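Local coordinates for putative endoribonuclease (Klebsiella pneumoniae, PDB 3LYB), which is a putative endoribonuclease of the L-PSP (YjgF-like) family, named for its sequence family and possibly acting on RNA, at residues 94-100 / 141-147. Residues are numbered along the deposited sequence; the frame is centred on the assembly and turned at random.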
loop_
_atom_site.group_PDB
_atom_site.type_symbol
_atom_site.label_atom_id
_atom_site.label_comp_id
_atom_site.label_asym_id
_atom_site.label_seq_id
_atom_site.Cartn_x
_atom_site.Cartn_y
_atom_site.Cartn_z
ATOM N N VAL B 94 19.846 21.537 -30.733
ATOM C CA VAL B 94 19.524 21.019 -29.414
ATOM C C VAL B 94 20.306 19.740 -29.200
ATOM O O VAL B 94 19.864 18.686 -29.648
ATOM C CB VAL B 94 18.043 20.658 -29.304
ATOM C CG1 VAL B 94 17.710 20.261 -27.883
ATOM C CG2 VAL B 94 17.156 21.828 -29.767
ATOM N N ILE B 95 21.455 19.826 -28.533
ATOM C CA ILE B 95 22.341 18.663 -28.380
ATOM C C ILE B 95 22.094 17.766 -27.146
ATOM O O ILE B 95 22.502 16.595 -27.127
ATOM C CB ILE B 95 23.839 19.065 -28.365
ATOM C CG1 ILE B 95 24.080 20.117 -27.289
ATOM C CG2 ILE B 95 24.288 19.553 -29.749
ATOM C CD1 ILE B 95 25.210 19.791 -26.391
ATOM N N LYS B 96 21.456 18.312 -26.116
ATOM C CA LYS B 96 21.227 17.566 -24.882
ATOM C C LYS B 96 19.754 17.626 -24.538
ATOM O O LYS B 96 19.129 18.690 -24.584
ATOM C CB LYS B 96 22.070 18.166 -23.750
ATOM C CG LYS B 96 22.174 17.355 -22.462
ATOM C CD LYS B 96 22.434 18.314 -21.294
ATOM C CE LYS B 96 23.319 17.732 -20.207
ATOM N NZ LYS B 96 22.682 16.560 -19.584
ATOM N N LEU B 97 19.186 16.474 -24.225
ATOM C CA LEU B 97 17.840 16.442 -23.634
ATOM C C LEU B 97 17.851 15.692 -22.312
ATOM O O LEU B 97 18.447 14.605 -22.208
ATOM C CB LEU B 97 16.832 15.793 -24.578
ATOM C CG LEU B 97 16.522 16.467 -25.914
ATOM C CD1 LEU B 97 15.430 15.662 -26.543
ATOM C CD2 LEU B 97 16.107 17.930 -25.800
ATOM N N VAL B 98 17.212 16.272 -21.300
ATOM C CA VAL B 98 16.904 15.515 -20.079
ATOM C C VAL B 98 15.387 15.264 -20.055
ATOM O O VAL B 98 14.595 16.206 -20.058
ATOM C CB VAL B 98 17.455 16.165 -18.764
ATOM C CG1 VAL B 98 17.159 15.278 -17.584
ATOM C CG2 VAL B 98 18.952 16.376 -18.850
ATOM N N GLN B 99 15.004 13.989 -20.070
ATOM C CA GLN B 99 13.600 13.612 -20.152
ATOM C C GLN B 99 13.093 12.880 -18.910
ATOM O O GLN B 99 13.615 11.838 -18.534
ATOM C CB GLN B 99 13.377 12.758 -21.390
ATOM C CG GLN B 99 13.660 13.507 -22.703
ATOM C CD GLN B 99 14.531 12.703 -23.636
ATOM O OE1 GLN B 99 14.273 12.648 -24.823
ATOM N NE2 GLN B 99 15.581 12.079 -23.102
ATOM N N TYR B 100 12.046 13.434 -18.308
ATOM C CA TYR B 100 11.478 12.973 -17.054
ATOM C C TYR B 100 10.098 12.366 -17.266
ATOM O O TYR B 100 9.205 13.016 -17.793
ATOM C CB TYR B 100 11.342 14.171 -16.126
ATOM C CG TYR B 100 12.641 14.864 -15.757
ATOM C CD1 TYR B 100 13.487 14.316 -14.799
ATOM C CD2 TYR B 100 13.004 16.079 -16.348
ATOM C CE1 TYR B 100 14.663 14.932 -14.441
ATOM C CE2 TYR B 100 14.192 16.725 -15.992
ATOM C CZ TYR B 100 15.012 16.144 -15.020
ATOM O OH TYR B 100 16.197 16.742 -14.633
ATOM N N ILE B 141 5.242 13.628 -18.985
ATOM C CA ILE B 141 6.550 13.780 -19.609
ATOM C C ILE B 141 6.984 15.228 -19.464
ATOM O O ILE B 141 6.187 16.131 -19.613
ATOM C CB ILE B 141 6.509 13.361 -21.112
ATOM C CG1 ILE B 141 7.838 13.627 -21.810
ATOM C CG2 ILE B 141 5.376 14.081 -21.879
ATOM C CD1 ILE B 141 8.870 12.573 -21.608
ATOM N N GLU B 142 8.235 15.458 -19.125
ATOM C CA GLU B 142 8.758 16.811 -19.116
ATOM C C GLU B 142 10.181 16.744 -19.639
ATOM O O GLU B 142 10.974 15.927 -19.142
ATOM C CB GLU B 142 8.746 17.410 -17.714
ATOM C CG GLU B 142 9.793 18.503 -17.569
ATOM C CD GLU B 142 9.595 19.407 -16.373
ATOM O OE1 GLU B 142 8.622 19.198 -15.620
ATOM O OE2 GLU B 142 10.425 20.336 -16.184
ATOM N N VAL B 143 10.494 17.570 -20.643
ATOM C CA VAL B 143 11.839 17.562 -21.266
ATOM C C VAL B 143 12.586 18.851 -21.030
ATOM O O VAL B 143 12.013 19.921 -21.110
ATOM C CB VAL B 143 11.803 17.320 -22.788
ATOM C CG1 VAL B 143 13.229 17.241 -23.329
ATOM C CG2 VAL B 143 11.068 16.051 -23.116
ATOM N N GLU B 144 13.866 18.732 -20.720
ATOM C CA GLU B 144 14.749 19.878 -20.537
ATOM C C GLU B 144 15.777 19.875 -21.660
ATOM O O GLU B 144 16.393 18.862 -21.935
ATOM C CB GLU B 144 15.445 19.801 -19.170
ATOM C CG GLU B 144 16.449 20.917 -18.872
ATOM C CD GLU B 144 17.468 20.520 -17.801
ATOM O OE1 GLU B 144 17.061 20.374 -16.630
ATOM O OE2 GLU B 144 18.680 20.356 -18.111
ATOM N N ALA B 145 15.955 21.015 -22.301
ATOM C CA ALA B 145 16.787 21.090 -23.484
ATOM C C ALA B 145 17.970 22.012 -23.290
ATOM O O ALA B 145 17.864 23.083 -22.690
ATOM C CB ALA B 145 15.956 21.537 -24.697
ATOM N N THR B 146 19.106 21.586 -23.806
ATOM C CA THR B 146 20.253 22.460 -23.887
ATOM C C THR B 146 20.715 22.634 -25.351
ATOM O O THR B 146 20.806 21.673 -26.118
ATOM C CB THR B 146 21.366 21.984 -22.970
ATOM O OG1 THR B 146 20.825 21.822 -21.654
ATOM C CG2 THR B 146 22.475 23.010 -22.913
ATOM N N VAL B 147 20.981 23.882 -25.716
ATOM C CA VAL B 147 21.294 24.241 -27.094
ATOM C C VAL B 147 22.739 24.762 -27.257
ATOM O O VAL B 147 23.220 25.554 -26.438
ATOM C CB VAL B 147 20.275 25.274 -27.625
ATOM C CG1 VAL B 147 20.222 25.220 -29.107
ATOM C CG2 VAL B 147 18.888 24.965 -27.114
#
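L97 and A145 face each other in a non-hydrogen-bonded pair of the antiparallel strands 94-101 and 141-148, which lie next to each other in the mixed sheet of this YjgF-like fold. The N-to-C directions of the two segments make an angle of 161°, and V98 and E144 form a reciprocal backbone pair, V98 N to E144 O at 2.8 Å. Toward the V94 end of the pairing, I95 and K96 both face T146, a classic beta bulge with two weak bonds to T146 O: that from I95 N (3.1 Å) is bent, that from K96 N (3.4 Å) long. One face of the sheet is largely apolar: L97 slants over V143, its CD2 meeting V143 CG1 and lying 3.8 Å from A145 CB. V143 carries this packing to helix 60-85, touching V76 and I80. On the same face Q99 runs alongside V143, with Q99 CG 3.7 Å from V143 CG2; a bend at chi2 (132°) turns its amide to Y110, S125 and T126. The other face meets neighbouring subunits. Here K96 and T146 extend side by side, as do V98 and E144. K96 NZ makes a salt bridge to E144 OE2 of the third subunit; E144 OE2 makes the matching one to K96 NZ of the second, whose T126 OG1 is hydrogen-bonded to E144 OE1. Y100 presents its ring edge to the opposite backbone, CD2 lying 3.5 Å from E142 O, the carbonyl oxygen that also accepts Y100 N-H.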